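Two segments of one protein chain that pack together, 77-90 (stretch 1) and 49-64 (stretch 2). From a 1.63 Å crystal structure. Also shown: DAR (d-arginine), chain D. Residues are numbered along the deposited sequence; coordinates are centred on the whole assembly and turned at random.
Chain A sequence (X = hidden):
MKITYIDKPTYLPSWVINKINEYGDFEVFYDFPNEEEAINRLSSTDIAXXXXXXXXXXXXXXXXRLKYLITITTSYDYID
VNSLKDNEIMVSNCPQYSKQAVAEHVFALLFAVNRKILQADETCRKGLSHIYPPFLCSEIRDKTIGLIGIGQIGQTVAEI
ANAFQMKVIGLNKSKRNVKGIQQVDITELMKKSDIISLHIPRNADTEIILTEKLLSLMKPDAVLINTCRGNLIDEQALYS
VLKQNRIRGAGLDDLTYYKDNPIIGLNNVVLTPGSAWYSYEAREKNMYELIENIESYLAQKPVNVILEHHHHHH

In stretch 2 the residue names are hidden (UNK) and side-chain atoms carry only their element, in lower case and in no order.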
# COMPACT_ATOMS: atom_id res chain seq x y z
N ASP A 77 15.92 -16.74 16.00
CA ASP A 77 17.17 -16.07 16.33
C ASP A 77 17.33 -15.84 17.82
O ASP A 77 18.43 -15.50 18.26
CB ASP A 77 17.27 -14.74 15.58
CG ASP A 77 16.10 -13.81 15.86
OD1 ASP A 77 15.18 -14.19 16.61
OD2 ASP A 77 16.09 -12.68 15.31
N TYR A 78 16.27 -16.02 18.60
CA TYR A 78 16.31 -15.87 20.04
C TYR A 78 16.55 -17.20 20.75
O TYR A 78 16.55 -17.25 21.99
CB TYR A 78 15.02 -15.20 20.52
CG TYR A 78 13.74 -15.90 20.11
CD1 TYR A 78 13.19 -15.74 18.84
CD2 TYR A 78 13.08 -16.73 21.00
CE1 TYR A 78 12.03 -16.40 18.47
CE2 TYR A 78 11.92 -17.38 20.66
CZ TYR A 78 11.40 -17.22 19.38
OH TYR A 78 10.24 -17.87 19.04
N ILE A 79 16.77 -18.26 19.98
CA ILE A 79 16.99 -19.62 20.47
C ILE A 79 18.38 -20.07 20.05
O ILE A 79 18.73 -19.96 18.87
CB ILE A 79 15.92 -20.57 19.90
CG1 ILE A 79 14.52 -20.06 20.21
CG2 ILE A 79 16.09 -21.93 20.46
CD1 ILE A 79 14.21 -20.06 21.67
N ASP A 80 19.16 -20.59 20.99
CA ASP A 80 20.49 -21.13 20.65
C ASP A 80 20.30 -22.53 20.08
O ASP A 80 20.39 -23.53 20.79
CB ASP A 80 21.41 -21.14 21.86
CG ASP A 80 22.88 -21.36 21.47
OD1 ASP A 80 23.76 -20.74 22.10
OD2 ASP A 80 23.15 -22.15 20.54
N VAL A 81 20.06 -22.60 18.76
CA VAL A 81 19.73 -23.88 18.14
C VAL A 81 20.93 -24.82 18.16
O VAL A 81 20.77 -26.04 18.35
CB VAL A 81 19.21 -23.65 16.70
CG1 VAL A 81 17.84 -23.02 16.74
CG2 VAL A 81 20.19 -22.78 15.91
N ASN A 82 22.13 -24.29 17.97
CA ASN A 82 23.32 -25.14 18.03
C ASN A 82 23.47 -25.77 19.41
O ASN A 82 23.84 -26.95 19.52
CB ASN A 82 24.57 -24.34 17.67
CG ASN A 82 24.56 -23.88 16.23
OD1 ASN A 82 24.18 -24.64 15.33
ND2 ASN A 82 24.96 -22.64 16.00
N SER A 83 23.19 -25.01 20.47
CA SER A 83 23.29 -25.58 21.82
C SER A 83 22.21 -26.62 22.06
O SER A 83 22.46 -27.63 22.72
CB SER A 83 23.21 -24.47 22.87
OG SER A 83 23.23 -25.02 24.18
N LEU A 84 21.00 -26.40 21.53
CA LEU A 84 19.97 -27.43 21.62
C LEU A 84 20.40 -28.69 20.88
O LEU A 84 20.20 -29.81 21.38
CB LEU A 84 18.65 -26.90 21.05
CG LEU A 84 18.03 -25.78 21.88
CD1 LEU A 84 16.97 -25.07 21.09
CD2 LEU A 84 17.43 -26.33 23.15
N LYS A 85 20.99 -28.54 19.69
CA LYS A 85 21.51 -29.70 18.97
C LYS A 85 22.55 -30.44 19.80
O LYS A 85 22.51 -31.67 19.90
CB LYS A 85 22.12 -29.26 17.64
CG LYS A 85 22.59 -30.40 16.74
CD LYS A 85 21.43 -31.28 16.31
CE LYS A 85 21.85 -32.28 15.23
NZ LYS A 85 23.04 -33.09 15.62
N ASP A 86 23.47 -29.70 20.42
CA ASP A 86 24.50 -30.31 21.25
C ASP A 86 23.94 -31.02 22.48
O ASP A 86 24.62 -31.87 23.06
CB ASP A 86 25.52 -29.26 21.69
CG ASP A 86 26.49 -28.89 20.58
OD1 ASP A 86 26.71 -29.73 19.68
OD2 ASP A 86 27.05 -27.77 20.62
N ASN A 87 22.72 -30.68 22.89
CA ASN A 87 22.08 -31.33 24.03
C ASN A 87 20.94 -32.25 23.61
O ASN A 87 20.08 -32.59 24.43
CB ASN A 87 21.57 -30.28 25.02
CG ASN A 87 22.67 -29.72 25.90
OD1 ASN A 87 22.86 -30.15 27.04
ND2 ASN A 87 23.41 -28.74 25.37
N GLU A 88 20.93 -32.66 22.34
CA GLU A 88 19.98 -33.65 21.82
C GLU A 88 18.53 -33.20 21.98
O GLU A 88 17.64 -34.00 22.27
CB GLU A 88 20.21 -35.02 22.47
CG GLU A 88 21.47 -35.72 21.99
CD GLU A 88 21.85 -36.91 22.85
OE1 GLU A 88 23.05 -37.05 23.19
OE2 GLU A 88 20.96 -37.72 23.19
N ILE A 89 18.28 -31.91 21.78
CA ILE A 89 16.94 -31.35 21.78
C ILE A 89 16.63 -30.87 20.37
O ILE A 89 17.34 -30.01 19.83
CB ILE A 89 16.78 -30.21 22.80
CG1 ILE A 89 17.08 -30.73 24.21
CG2 ILE A 89 15.39 -29.61 22.70
CD1 ILE A 89 16.98 -29.68 25.29
N MET A 90 15.58 -31.43 19.78
CA MET A 90 15.19 -31.11 18.42
C MET A 90 14.35 -29.83 18.40
O MET A 90 13.64 -29.52 19.36
CB MET A 90 14.43 -32.31 17.83
CG MET A 90 14.22 -32.34 16.32
SD MET A 90 12.88 -33.49 15.91
CE MET A 90 13.87 -34.90 15.44
N UNK A 49 6.71 -25.23 23.55
CA UNK A 49 6.38 -24.23 22.53
C UNK A 49 6.77 -22.87 23.09
O UNK A 49 6.47 -22.57 24.25
c UNK A 49 2.95 -25.88 21.98
c UNK A 49 4.43 -25.65 21.78
c UNK A 49 4.61 -23.23 21.02
c UNK A 49 4.89 -24.24 22.17
N UNK A 50 7.42 -22.04 22.28
CA UNK A 50 7.93 -20.77 22.77
C UNK A 50 7.60 -19.67 21.76
O UNK A 50 7.61 -19.90 20.55
c UNK A 50 10.22 -21.15 21.74
c UNK A 50 9.95 -19.57 23.69
c UNK A 50 9.45 -20.85 23.03
N UNK A 51 7.27 -18.49 22.28
CA UNK A 51 6.96 -17.33 21.43
C UNK A 51 7.85 -16.13 21.69
O UNK A 51 8.19 -15.39 20.75
o UNK A 51 3.33 -14.30 20.11
o UNK A 51 2.85 -16.24 21.01
c UNK A 51 5.49 -16.91 21.61
c UNK A 51 3.67 -15.39 20.63
c UNK A 51 5.15 -15.66 20.78
N UNK A 52 8.26 -15.91 22.95
CA UNK A 52 8.91 -14.67 23.35
C UNK A 52 10.24 -14.85 24.04
O UNK A 52 11.04 -13.91 24.07
c UNK A 52 6.25 -12.51 23.00
c UNK A 52 4.86 -10.67 21.44
c UNK A 52 5.51 -14.32 24.09
c UNK A 52 4.87 -12.61 22.78
c UNK A 52 6.95 -11.44 22.41
c UNK A 52 6.25 -10.53 21.63
c UNK A 52 4.16 -11.70 22.00
c UNK A 52 8.02 -13.88 24.33
c UNK A 52 6.64 -13.60 23.83
n UNK A 52 4.43 -13.72 23.46
N UNK A 53 10.51 -16.01 24.62
CA UNK A 53 11.55 -16.13 25.62
C UNK A 53 12.86 -16.57 24.99
O UNK A 53 12.91 -17.59 24.30
c UNK A 53 11.11 -17.13 26.70
o UNK A 53 9.90 -16.65 27.28
c UNK A 53 12.18 -17.29 27.77
N UNK A 54 13.91 -15.80 25.25
CA UNK A 54 15.25 -16.20 24.83
C UNK A 54 15.65 -17.48 25.55
O UNK A 54 15.46 -17.62 26.76
o UNK A 54 16.06 -14.02 24.22
c UNK A 54 16.25 -15.09 25.13
N UNK A 55 16.22 -18.42 24.80
CA UNK A 55 16.71 -19.67 25.37
C UNK A 55 18.19 -19.76 25.01
O UNK A 55 18.55 -20.03 23.86
c UNK A 55 14.46 -20.76 25.31
c UNK A 55 15.92 -20.89 24.87
c UNK A 55 16.54 -22.17 25.40
c UNK A 55 13.53 -21.86 24.81
N UNK A 56 19.04 -19.51 26.00
CA UNK A 56 20.48 -19.39 25.81
C UNK A 56 21.18 -20.71 26.13
O UNK A 56 20.62 -21.60 26.78
c UNK A 56 20.29 -16.98 26.46
c UNK A 56 21.04 -18.28 26.70
o UNK A 56 20.89 -18.66 28.07
N UNK A 57 22.43 -20.80 25.69
CA UNK A 57 23.23 -21.98 25.99
C UNK A 57 23.34 -22.20 27.49
O UNK A 57 23.24 -23.33 27.97
n UNK A 57 29.17 -23.52 25.51
c UNK A 57 28.06 -23.22 26.45
c UNK A 57 25.65 -22.83 25.89
c UNK A 57 24.62 -21.85 25.36
c UNK A 57 27.05 -22.24 25.88
N UNK A 58 23.51 -21.12 28.26
CA UNK A 58 23.61 -21.25 29.71
C UNK A 58 22.34 -21.86 30.30
O UNK A 58 22.41 -22.66 31.24
c UNK A 58 25.26 -19.30 30.04
o UNK A 58 24.39 -18.48 27.96
c UNK A 58 23.88 -19.88 30.34
o UNK A 58 26.56 -18.73 28.13
c UNK A 58 25.41 -18.79 28.61
N UNK A 59 21.18 -21.49 29.74
CA UNK A 59 19.91 -22.09 30.14
C UNK A 59 19.81 -23.55 29.72
O UNK A 59 19.37 -24.40 30.49
c UNK A 59 18.53 -19.93 30.14
s UNK A 59 17.48 -18.90 29.13
c UNK A 59 18.74 -21.31 29.54
c UNK A 59 15.92 -19.77 29.27
N UNK A 60 20.20 -23.85 28.48
CA UNK A 60 20.04 -25.20 27.94
C UNK A 60 20.89 -26.20 28.72
O UNK A 60 20.48 -27.35 28.92
c UNK A 60 20.38 -25.20 26.43
c UNK A 60 20.43 -26.61 25.87
c UNK A 60 19.88 -23.73 24.40
c UNK A 60 19.35 -24.35 25.68
N UNK A 61 22.07 -25.78 29.19
CA UNK A 61 22.89 -26.68 30.00
C UNK A 61 22.19 -27.07 31.30
O UNK A 61 22.52 -28.12 31.87
c UNK A 61 24.98 -25.64 29.01
c UNK A 61 26.39 -25.13 29.26
c UNK A 61 24.23 -26.02 30.28
o UNK A 61 26.59 -24.38 30.24
o UNK A 61 27.29 -25.50 28.48
N UNK A 62 21.23 -26.28 31.76
CA UNK A 62 20.49 -26.57 32.99
C UNK A 62 19.17 -27.29 32.74
O UNK A 62 18.48 -27.64 33.71
n UNK A 62 22.30 -21.03 35.45
c UNK A 62 22.51 -22.47 35.16
c UNK A 62 20.24 -25.28 33.77
c UNK A 62 21.23 -23.17 34.73
c UNK A 62 21.51 -24.59 34.25
N UNK A 63 18.81 -27.53 31.49
CA UNK A 63 17.54 -28.14 31.14
C UNK A 63 17.67 -29.66 31.17
O UNK A 63 18.70 -30.22 30.76
c UNK A 63 16.68 -26.17 29.84
c UNK A 63 15.93 -28.49 29.20
c UNK A 63 17.08 -27.64 29.75
c UNK A 63 16.32 -25.55 28.50
N UNK A 64 16.63 -30.32 31.65
CA UNK A 64 16.51 -31.77 31.55
C UNK A 64 15.14 -32.11 30.97
O UNK A 64 14.30 -31.24 30.77
o UNK A 64 15.68 -32.04 33.83
c UNK A 64 16.70 -32.44 32.93
N DAR D . 9.09 -12.50 14.24
CA DAR D . 8.07 -12.99 13.32
CB DAR D . 6.65 -12.69 13.83
CG DAR D . 6.32 -13.38 15.15
CD DAR D . 4.82 -13.41 15.41
NE DAR D . 4.39 -14.16 16.59
CZ DAR D . 3.57 -15.21 16.48
NH1 DAR D . 3.49 -15.88 15.33
NH2 DAR D . 2.83 -15.60 17.52
C DAR D . 8.29 -14.47 13.02
O DAR D . 7.35 -15.24 12.75
OXT DAR D . 9.45 -14.88 13.04
O HOH W 1 23.18 -18.82 23.83

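Position 49 carries four carbons, forked at the first with one arm two carbons long, and stays out of reach of stretch 1; it is Ile49. At position 50 one carbon carries two more, and this short fork points toward stretch 1, meeting Ile79 and the ring of Tyr78. It is Val50, whose CG1 lies 4.1 Å from Ile79 CD1 and whose CG2 lies 4.2 Å from Tyr78 CE2, at the ring edge.

Position 51 has three carbons, the third bearing two oxygens, and points away from stretch 1. This is Glu51; its OE1 accepts a hydrogen bond from NH2 of the bound d-arginine at 2.9 Å, so the carboxylate serves the ligand while the backbone faces Tyr78. Position 52 shows one carbon followed by fused five- and six-membered rings with eight carbons and one nitrogen, the indole of Trp52, also directed away. At position 53 one carbon holds an oxygen and a carbon: Thr53. Its side chain turns away too, but its backbone O sits 3.4 Å from Tyr78 CD2, near the ring plane.

Position 54 has a single carbon and an oxygen, the latter 4.0 Å from Tyr78 CB, and is Ser54. Its CA makes a CA-H...O contact with Tyr78 O at 3.3 Å. Position 55 again has four carbons forked at the first, with a two-carbon arm that reaches Ile79; it is Ile55, and its CD1 lies 3.7 Å from Ile79 CD1.

Position 56, one carbon bearing an oxygen and a carbon, points away from stretch 1. It is Thr56, the N-cap of the following helix, where OG1 accepts from the backbone N of position 59 at 3.3 Å. Position 57 has four carbons in a row ending in nitrogen: Lys57. Its CB is 3.5 Å from Asp80 OD1, while the end of the chain leads away. Position 58, three carbons with two terminal oxygens, makes no contact and is Glu58. Position 59 is an unbranched run of two carbons, sulfur and carbon, Met59; SD accepts a weak hydrogen bond from Thr56 N at 3.6 Å.

Position 60 has four carbons forked at the first and points toward Ser83, Leu84 and Asn87. It is Ile60, with CD1 3.7 Å from Leu84 CG and 3.6 Å from Ser83 OG. Positions 61 (three carbons, two oxygens) and 62 (four carbons, then nitrogen) are Glu61 and Lys62, neither in contact. Position 63, another four-carbon fork, touches Ile89 and is Ile63, its CG2 4.2 Å from Ile89 CD1. Position 64, one carbon and one oxygen, points away: Ser64.

The contact is anchored by a single beta bridge pairing Ile79 with Ile55: Ile55 N donates to Tyr78 O at 3.1 Å and Asp80 N to Ile55 O at 3.0 Å. Beyond it, a water joins Lys57 N (2.8 Å from the water O) to Asp80 OD1 (2.6 Å), while Asp80 OD2 caps its own helix through Ser83 N at 2.9 Å. Apolar packing by Val50, Ile55, Ile60 and Ile63 extends the join.

Stretch 2 (49-64) IVEWTSITKEMIEKIS
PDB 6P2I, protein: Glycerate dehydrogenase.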